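Local coordinates for Sel1 repeat family protein (Pseudomonas aeruginosa, PDB 6LCH) that probably acts as an immunity protein that binds and neutralises the type VI secretion effector PldB, using an all-helical scaffold of Sel1 repeats, at residues A[164-169]-A[191-196]; A[18-23]-A[56-61]; A[207-212]-A[219-224]. One frame throughout, in Å; residues are numbered along the deposited sequence.

Interaction 1: residues A[164-169]-A[191-196]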
loop_
_atom_site.group_PDB
_atom_site.type_symbol
_atom_site.label_atom_id
_atom_site.label_comp_id
_atom_site.label_asym_id
_atom_site.label_seq_id
_atom_site.Cartn_x
_atom_site.Cartn_y
_atom_site.Cartn_z
ATOM N N GLY A 164 -3.413 -8.305 3.379
ATOM C CA GLY A 164 -2.477 -8.472 2.284
ATOM C C GLY A 164 -1.870 -7.199 1.753
ATOM O O GLY A 164 -1.299 -7.213 0.658
ATOM N N TYR A 165 -1.966 -6.099 2.494
ATOM C CA TYR A 165 -1.479 -4.799 2.048
ATOM C C TYR A 165 0.007 -4.695 2.376
ATOM O O TYR A 165 0.386 -4.566 3.545
ATOM C CB TYR A 165 -2.293 -3.693 2.715
ATOM C CG TYR A 165 -1.908 -2.285 2.336
ATOM C CD1 TYR A 165 -1.376 -1.417 3.280
ATOM C CD2 TYR A 165 -2.093 -1.812 1.043
ATOM C CE1 TYR A 165 -1.032 -0.127 2.949
ATOM C CE2 TYR A 165 -1.749 -0.515 0.703
ATOM C CZ TYR A 165 -1.219 0.320 1.662
ATOM O OH TYR A 165 -0.875 1.612 1.339
ATOM N N ALA A 166 0.845 -4.751 1.339
ATOM C CA ALA A 166 2.288 -4.844 1.550
ATOM C C ALA A 166 2.895 -3.670 2.314
ATOM O O ALA A 166 3.728 -3.924 3.202
ATOM C CB ALA A 166 2.993 -5.025 0.199
ATOM N N PRO A 167 2.566 -2.402 2.035
ATOM C CA PRO A 167 3.216 -1.308 2.777
ATOM C C PRO A 167 2.965 -1.345 4.274
ATOM O O PRO A 167 3.738 -0.743 5.026
ATOM C CB PRO A 167 2.618 -0.045 2.141
ATOM C CG PRO A 167 2.163 -0.480 0.800
ATOM C CD PRO A 167 1.668 -1.875 0.991
ATOM N N ALA A 168 1.911 -2.021 4.730
ATOM C CA ALA A 168 1.706 -2.171 6.167
ATOM C C ALA A 168 2.694 -3.168 6.755
ATOM O O ALA A 168 3.240 -2.945 7.841
ATOM C CB ALA A 168 0.272 -2.607 6.455
ATOM N N SER A 169 2.925 -4.280 6.052
ATOM C CA SER A 169 3.946 -5.228 6.479
ATOM C C SER A 169 5.336 -4.609 6.412
ATOM O O SER A 169 6.220 -4.989 7.187
ATOM C CB SER A 169 3.884 -6.492 5.621
ATOM O OG SER A 169 2.731 -7.262 5.921
ATOM N N GLN A 191 10.004 -9.516 4.475
ATOM C CA GLN A 191 9.807 -10.567 3.482
ATOM C C GLN A 191 8.327 -10.760 3.177
ATOM O O GLN A 191 7.936 -10.869 2.009
ATOM C CB GLN A 191 10.435 -11.877 3.961
ATOM C CG GLN A 191 10.628 -12.887 2.832
ATOM C CD GLN A 191 10.910 -14.290 3.328
ATOM O OE1 GLN A 191 10.553 -14.651 4.448
ATOM N NE2 GLN A 191 11.554 -15.095 2.489
ATOM N N VAL A 192 7.488 -10.802 4.218
ATOM C CA VAL A 192 6.042 -10.890 4.009
ATOM C C VAL A 192 5.563 -9.742 3.133
ATOM O O VAL A 192 4.713 -9.923 2.250
ATOM C CB VAL A 192 5.308 -10.912 5.363
ATOM C CG1 VAL A 192 3.825 -10.614 5.177
ATOM C CG2 VAL A 192 5.505 -12.246 6.053
ATOM N N SER A 193 6.117 -8.548 3.351
ATOM C CA SER A 193 5.794 -7.401 2.509
ATOM C C SER A 193 6.110 -7.685 1.046
ATOM O O SER A 193 5.316 -7.354 0.158
ATOM C CB SER A 193 6.560 -6.173 3.000
ATOM O OG SER A 193 6.212 -5.018 2.258
ATOM N N VAL A 194 7.258 -8.311 0.778
ATOM C CA VAL A 194 7.623 -8.652 -0.595
ATOM C C VAL A 194 6.591 -9.594 -1.202
ATOM O O VAL A 194 6.097 -9.367 -2.313
ATOM C CB VAL A 194 9.033 -9.265 -0.641
ATOM C CG1 VAL A 194 9.390 -9.652 -2.067
ATOM C CG2 VAL A 194 10.048 -8.296 -0.073
ATOM N N SER A 195 6.247 -10.664 -0.481
ATOM C CA SER A 195 5.275 -11.630 -0.982
ATOM C C SER A 195 3.905 -11.016 -1.238
ATOM O O SER A 195 3.079 -11.650 -1.907
ATOM C CB SER A 195 5.139 -12.800 -0.004
ATOM O OG SER A 195 4.597 -12.383 1.239
ATOM N N GLN A 196 3.645 -9.810 -0.735
ATOM C CA GLN A 196 2.393 -9.103 -0.966
ATOM C C GLN A 196 2.517 -8.017 -2.026
ATOM O O GLN A 196 1.603 -7.198 -2.166
ATOM C CB GLN A 196 1.883 -8.488 0.338
ATOM C CG GLN A 196 1.559 -9.488 1.428
ATOM C CD GLN A 196 1.505 -8.831 2.788
ATOM O OE1 GLN A 196 2.027 -7.733 2.972
ATOM N NE2 GLN A 196 0.875 -9.497 3.748
HETATM O O HOH W 1 0.016 -5.246 -1.344
#
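The start of helix 166-178 meets the end of helix 183-195 almost backbone to backbone, with the CA atoms of A166 and S193 only 4.4 Å apart. This is the close packing of paired antiparallel helices in a Sel1 repeat, a member of the TPR clan, and small residues line the interface. The CB of A166 sits 3.3 Å from the carbonyl O of S193, and the CB atoms of S169 and S193 also touch. S193 has OG anti to its backbone N (chi1 -176°), which carries the hydroxyl to A166 O; it donates there over 2.9 Å, from above the carbonyl plane. Q196 folds back over the start of helix 166-178. Its CG lies anti to the carbonyl carbon, and the chain then runs extended along G164, CB packing on G164 O and the CB of A166, so that the amide reaches S169. G164 itself turns the chain with positive phi (84°). A water ties the same corner together, donating to G164 O and Q196 O and accepting from A166 N, a backbone NH in the first turn of the helix. Behind the interface, A168 and S169 pack on helix 150-162, while S193 touches A201 of helix 199-208, so the pair is held between its neighbours in the array. The side-chain amide of Q196 is gripped by S169 OG, which donates to OE1 over 3.1 Å in the carbonyl plane, on a lone pair.

Interaction 2: residues A[18-23]-A[56-61]; sequences PPLDPQ and RGHWKA
Three flat groups line the 56-61 side of this contact. The R56 guanidinium has the amide of Q23 over one face, the two planes 70° apart, and the carboxylate of D21 at its edge. The H58 ring takes A61 N at its edge and is approached obliquely by L20, whereas the W59 indole carries K60 CG over one face and meets P18 CG obliquely. A bend at chi3 (75°) brings R56 NE to D21, where it donates to OD2 over 3.1 Å in a salt bridge. The partner lies near the guanidinium plane, yet OD2 is met from above its carboxylate plane. That oxygen also caps A24 N at the start of helix 22-34, which would be expected to favour the ionised carboxylate. At the start of helix 59-70 the H58 ring uses both nitrogens: ND1 accepts from A61 N at 3.1 Å, and NE2 bonds to D25 OD1. L20 CD1 lies 3.5 Å from H58 NE2. Between the two backbones a water donates to G57 O and, weakly, to P19 O. G57 ends helix 43-55 in a Schellman motif, and H58 is already the N-cap of helix 59-70, a tight turn within the Sel1 region. The 18-21 loop crosses this turn into helix 22-34, whose Y28 stacks on H58, while A53 of helix 43-55 packs against H58.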
loop_
_atom_site.group_PDB
_atom_site.type_symbol
_atom_site.label_atom_id
_atom_site.label_comp_id
_atom_site.label_asym_id
_atom_site.label_seq_id
_atom_site.Cartn_x
_atom_site.Cartn_y
_atom_site.Cartn_z
ATOM N N PRO A 18 -18.914 -2.151 -3.279
ATOM C CA PRO A 18 -20.043 -2.365 -4.186
ATOM C C PRO A 18 -19.727 -3.460 -5.187
ATOM O O PRO A 18 -18.559 -3.853 -5.330
ATOM C CB PRO A 18 -20.198 -0.999 -4.872
ATOM C CG PRO A 18 -18.822 -0.431 -4.858
ATOM C CD PRO A 18 -18.193 -0.901 -3.575
ATOM N N PRO A 19 -20.729 -3.993 -5.889
ATOM C CA PRO A 19 -20.453 -5.063 -6.856
ATOM C C PRO A 19 -19.568 -4.575 -7.994
ATOM O O PRO A 19 -19.685 -3.437 -8.454
ATOM C CB PRO A 19 -21.849 -5.462 -7.354
ATOM C CG PRO A 19 -22.716 -4.279 -7.056
ATOM C CD PRO A 19 -22.170 -3.707 -5.784
ATOM N N LEU A 20 -18.666 -5.448 -8.439
ATOM C CA LEU A 20 -17.725 -5.121 -9.507
ATOM C C LEU A 20 -18.387 -5.409 -10.848
ATOM O O LEU A 20 -18.683 -6.566 -11.164
ATOM C CB LEU A 20 -16.433 -5.918 -9.358
ATOM C CG LEU A 20 -15.256 -5.421 -10.201
ATOM C CD1 LEU A 20 -14.516 -4.307 -9.475
ATOM C CD2 LEU A 20 -14.308 -6.566 -10.551
ATOM N N ASP A 21 -18.613 -4.366 -11.635
ATOM C CA ASP A 21 -19.274 -4.541 -12.924
ATOM C C ASP A 21 -18.328 -5.208 -13.917
ATOM O O ASP A 21 -17.188 -4.756 -14.074
ATOM C CB ASP A 21 -19.748 -3.202 -13.481
ATOM C CG ASP A 21 -20.339 -3.334 -14.870
ATOM O OD1 ASP A 21 -21.485 -3.822 -14.978
ATOM O OD2 ASP A 21 -19.655 -2.969 -15.853
ATOM N N PRO A 22 -18.750 -6.282 -14.590
ATOM C CA PRO A 22 -17.851 -6.933 -15.568
ATOM C C PRO A 22 -17.478 -6.067 -16.765
ATOM O O PRO A 22 -16.289 -5.990 -17.110
ATOM C CB PRO A 22 -18.647 -8.180 -15.976
ATOM C CG PRO A 22 -19.477 -8.490 -14.764
ATOM C CD PRO A 22 -19.876 -7.153 -14.205
ATOM N N GLN A 23 -18.452 -5.430 -17.429
ATOM C CA GLN A 23 -18.131 -4.553 -18.558
ATOM C C GLN A 23 -17.157 -3.451 -18.160
ATOM O O GLN A 23 -16.224 -3.133 -18.910
ATOM C CB GLN A 23 -19.402 -3.923 -19.137
ATOM C CG GLN A 23 -19.090 -2.841 -20.183
ATOM C CD GLN A 23 -20.317 -2.094 -20.712
ATOM O OE1 GLN A 23 -21.177 -1.646 -19.960
ATOM N NE2 GLN A 23 -20.420 -2.007 -22.041
ATOM N N ARG A 56 -19.731 3.857 -14.873
ATOM C CA ARG A 56 -20.513 2.673 -14.544
ATOM C C ARG A 56 -20.360 2.262 -13.086
ATOM O O ARG A 56 -20.949 1.258 -12.678
ATOM C CB ARG A 56 -20.125 1.505 -15.457
ATOM C CG ARG A 56 -20.705 1.602 -16.848
ATOM C CD ARG A 56 -20.521 0.312 -17.630
ATOM N NE ARG A 56 -21.423 -0.766 -17.225
ATOM C CZ ARG A 56 -22.695 -0.864 -17.605
ATOM N NH1 ARG A 56 -23.230 0.056 -18.394
ATOM N NH2 ARG A 56 -23.431 -1.886 -17.198
ATOM N N GLY A 57 -19.588 3.009 -12.302
ATOM C CA GLY A 57 -19.440 2.755 -10.883
ATOM C C GLY A 57 -18.187 2.015 -10.465
ATOM O O GLY A 57 -18.078 1.637 -9.292
ATOM N N HIS A 58 -17.246 1.791 -11.376
ATOM C CA HIS A 58 -16.037 1.046 -11.044
ATOM C C HIS A 58 -15.154 1.880 -10.123
ATOM O O HIS A 58 -14.712 2.969 -10.502
ATOM C CB HIS A 58 -15.284 0.675 -12.318
ATOM C CG HIS A 58 -14.324 -0.457 -12.139
ATOM N ND1 HIS A 58 -13.065 -0.286 -11.603
ATOM C CD2 HIS A 58 -14.441 -1.777 -12.415
ATOM C CE1 HIS A 58 -12.444 -1.452 -11.566
ATOM N NE2 HIS A 58 -13.258 -2.373 -12.052
ATOM N N TRP A 59 -14.882 1.372 -8.917
ATOM C CA TRP A 59 -14.243 2.229 -7.922
ATOM C C TRP A 59 -12.725 2.269 -8.059
ATOM O O TRP A 59 -12.111 3.296 -7.745
ATOM C CB TRP A 59 -14.677 1.823 -6.507
ATOM C CG TRP A 59 -14.145 0.525 -5.996
ATOM C CD1 TRP A 59 -14.746 -0.697 -6.079
ATOM C CD2 TRP A 59 -12.913 0.321 -5.295
ATOM N NE1 TRP A 59 -13.958 -1.651 -5.483
ATOM C CE2 TRP A 59 -12.825 -1.052 -4.994
ATOM C CE3 TRP A 59 -11.870 1.167 -4.900
ATOM C CZ2 TRP A 59 -11.739 -1.599 -4.310
ATOM C CZ3 TRP A 59 -10.790 0.621 -4.227
ATOM C CH2 TRP A 59 -10.733 -0.748 -3.937
ATOM N N LYS A 60 -12.094 1.198 -8.538
ATOM C CA LYS A 60 -10.659 1.274 -8.790
ATOM C C LYS A 60 -10.363 2.174 -9.981
ATOM O O LYS A 60 -9.355 2.889 -9.994
ATOM C CB LYS A 60 -10.083 -0.123 -9.000
ATOM C CG LYS A 60 -9.944 -0.905 -7.712
ATOM C CD LYS A 60 -10.054 -2.394 -7.951
ATOM C CE LYS A 60 -9.672 -3.171 -6.704
ATOM N NZ LYS A 60 -8.201 -3.154 -6.477
ATOM N N ALA A 61 -11.239 2.167 -10.986
ATOM C CA ALA A 61 -11.085 3.088 -12.106
ATOM C C ALA A 61 -11.190 4.537 -11.648
ATOM O O ALA A 61 -10.453 5.400 -12.131
ATOM C CB ALA A 61 -12.130 2.786 -13.178
HETATM O O HOH W 2 -20.232 -0.164 -8.422
#

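Interaction 3: residues A[207-212]-A[219-224]; sequences RVFGSE and MWYAPD
V208, in the last turn of helix 199-208, begins the contact with its two methyls turned to different partners. V208 CG1, anti to the backbone N, rests 4.1 Å from Y221 CB, while CG2 approaches the terminal methyl of M219. The same CG1 covers one face of the F209 ring, 3.7 Å above its plane and over its centre. F209 is the first residue to leave the helical conformation. Its ring, with CG anti to the carbonyl carbon (chi1 -57°), meets A222 O at its edge and lies alongside the D224 side chain, the ring and carboxylate planes being 86° apart. F209 O accepts from D224 N over 2.9 Å in a nearly straight bond (176°), although the donor stands above the carbonyl plane. At G210 the backbone is extended, and its N bonds back to R207 O. At S211 the contact becomes apolar packing against the pyrrolidine of P223, whose CB is 3.6 Å from S211 CA. The two segments thus close a compact connection between helices 199-208 and 225-240. D224, the N-cap of helix 225-240 with OD1 weakly bonded to L227 N, is tied through its backbone N to the end of helix 199-208. On the inner side M219 and Y221 pack on L187 of helix 183-195, and H258 meets the Y221 ring edge-to-face.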
loop_
_atom_site.group_PDB
_atom_site.type_symbol
_atom_site.label_atom_id
_atom_site.label_comp_id
_atom_site.label_asym_id
_atom_site.label_seq_id
_atom_site.Cartn_x
_atom_site.Cartn_y
_atom_site.Cartn_z
ATOM N N ARG A 207 19.434 -4.796 -0.680
ATOM C CA ARG A 207 20.583 -4.161 -0.044
ATOM C C ARG A 207 20.985 -4.869 1.243
ATOM O O ARG A 207 22.173 -4.889 1.588
ATOM C CB ARG A 207 20.278 -2.690 0.234
ATOM C CG ARG A 207 19.654 -1.967 -0.948
ATOM C CD ARG A 207 20.267 -0.593 -1.144
ATOM N NE ARG A 207 21.725 -0.617 -1.067
ATOM C CZ ARG A 207 22.449 0.187 -0.295
ATOM N NH1 ARG A 207 21.854 1.089 0.474
ATOM N NH2 ARG A 207 23.771 0.090 -0.292
ATOM N N VAL A 208 20.017 -5.446 1.960
ATOM C CA VAL A 208 20.327 -6.232 3.154
ATOM C C VAL A 208 21.349 -7.313 2.820
ATOM O O VAL A 208 22.359 -7.484 3.514
ATOM C CB VAL A 208 19.039 -6.838 3.741
ATOM C CG1 VAL A 208 19.358 -8.040 4.610
ATOM C CG2 VAL A 208 18.255 -5.788 4.519
ATOM N N PHE A 209 21.112 -8.043 1.733
ATOM C CA PHE A 209 21.995 -9.123 1.319
ATOM C C PHE A 209 22.991 -8.684 0.251
ATOM O O PHE A 209 23.586 -9.532 -0.423
ATOM C CB PHE A 209 21.160 -10.314 0.849
ATOM C CG PHE A 209 20.208 -10.815 1.896
ATOM C CD1 PHE A 209 20.691 -11.398 3.058
ATOM C CD2 PHE A 209 18.838 -10.677 1.740
ATOM C CE1 PHE A 209 19.833 -11.855 4.032
ATOM C CE2 PHE A 209 17.968 -11.128 2.718
ATOM C CZ PHE A 209 18.465 -11.717 3.866
ATOM N N GLY A 210 23.192 -7.379 0.095
ATOM C CA GLY A 210 24.225 -6.866 -0.788
ATOM C C GLY A 210 25.543 -6.691 -0.051
ATOM O O GLY A 210 25.578 -6.267 1.102
ATOM N N SER A 211 26.635 -7.029 -0.739
ATOM C CA SER A 211 27.956 -6.915 -0.130
ATOM C C SER A 211 28.387 -5.463 0.028
ATOM O O SER A 211 29.120 -5.133 0.966
ATOM C CB SER A 211 28.975 -7.678 -0.966
ATOM O OG SER A 211 29.136 -7.076 -2.238
ATOM N N GLU A 212 27.942 -4.592 -0.873
ATOM C CA GLU A 212 28.298 -3.178 -0.874
ATOM C C GLU A 212 27.540 -2.364 0.169
ATOM O O GLU A 212 27.823 -1.170 0.323
ATOM C CB GLU A 212 28.051 -2.589 -2.267
ATOM C CG GLU A 212 26.582 -2.285 -2.570
ATOM C CD GLU A 212 25.696 -3.520 -2.530
ATOM O OE1 GLU A 212 26.141 -4.596 -2.991
ATOM O OE2 GLU A 212 24.554 -3.416 -2.030
ATOM N N MET A 219 21.507 -4.442 8.901
ATOM C CA MET A 219 21.250 -5.065 10.199
ATOM C C MET A 219 22.299 -6.119 10.542
ATOM O O MET A 219 22.020 -7.063 11.290
ATOM C CB MET A 219 19.837 -5.662 10.256
ATOM C CG MET A 219 18.770 -4.727 9.692
ATOM S SD MET A 219 17.071 -5.200 10.064
ATOM C CE MET A 219 16.608 -6.205 8.665
ATOM N N TRP A 220 23.505 -5.965 9.988
ATOM C CA TRP A 220 24.632 -6.864 10.230
ATOM C C TRP A 220 24.343 -8.283 9.752
ATOM O O TRP A 220 24.889 -9.252 10.281
ATOM C CB TRP A 220 25.042 -6.850 11.706
ATOM C CG TRP A 220 25.636 -5.538 12.089
ATOM C CD1 TRP A 220 26.911 -5.115 11.844
ATOM C CD2 TRP A 220 24.972 -4.456 12.749
ATOM N NE1 TRP A 220 27.087 -3.840 12.329
ATOM C CE2 TRP A 220 25.911 -3.413 12.888
ATOM C CE3 TRP A 220 23.678 -4.270 13.246
ATOM C CZ2 TRP A 220 25.596 -2.202 13.501
ATOM C CZ3 TRP A 220 23.367 -3.067 13.856
ATOM C CH2 TRP A 220 24.321 -2.049 13.978
ATOM N N TYR A 221 23.480 -8.415 8.747
ATOM C CA TYR A 221 23.303 -9.693 8.079
ATOM C C TYR A 221 24.441 -9.920 7.093
ATOM O O TYR A 221 24.945 -8.985 6.464
ATOM C CB TYR A 221 21.959 -9.745 7.356
ATOM C CG TYR A 221 20.828 -10.203 8.247
ATOM C CD1 TYR A 221 20.028 -9.281 8.911
ATOM C CD2 TYR A 221 20.576 -11.552 8.438
ATOM C CE1 TYR A 221 19.004 -9.692 9.729
ATOM C CE2 TYR A 221 19.553 -11.974 9.255
ATOM C CZ TYR A 221 18.773 -11.039 9.900
ATOM O OH TYR A 221 17.754 -11.455 10.713
ATOM N N ALA A 222 24.862 -11.170 6.976
ATOM C CA ALA A 222 25.929 -11.472 6.042
ATOM C C ALA A 222 25.427 -11.296 4.611
ATOM O O ALA A 222 24.299 -11.691 4.296
ATOM C CB ALA A 222 26.452 -12.890 6.249
ATOM N N PRO A 223 26.217 -10.668 3.740
ATOM C CA PRO A 223 25.840 -10.586 2.326
ATOM C C PRO A 223 25.573 -11.966 1.743
ATOM O O PRO A 223 26.129 -12.974 2.185
ATOM C CB PRO A 223 27.061 -9.932 1.672
ATOM C CG PRO A 223 27.688 -9.121 2.766
ATOM C CD PRO A 223 27.365 -9.806 4.072
ATOM N N ASP A 224 24.703 -11.999 0.736
ATOM C CA ASP A 224 24.265 -13.256 0.134
ATOM C C ASP A 224 23.987 -12.975 -1.334
ATOM O O ASP A 224 23.072 -12.210 -1.655
ATOM C CB ASP A 224 23.029 -13.800 0.851
ATOM C CG ASP A 224 22.728 -15.252 0.500
ATOM O OD1 ASP A 224 22.970 -15.659 -0.658
ATOM O OD2 ASP A 224 22.242 -15.987 1.387
#

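Along the chain the contacts come in series: interaction 2, then interaction 1, then interaction 3. Interactions 2 and 3 lie on opposite sides of the chain's centre, their centres 44 Å apart; the centre of interaction 1 is about 25 Å from the former and 20 Å from the latter. None touches another. Interaction 2 joins helices 22-34, 43-55 and 59-70 near the N-terminal end, interaction 1 pairs helices 166-178 and 183-195, and interaction 3 links helices 199-208 and 225-240. Helices 183-195 and 199-208 are consecutive, so the last two contacts belong to adjoining parts of one array. All three lie where helices begin or end, holding neighbouring helices together in this all-helical, solenoid-like protein.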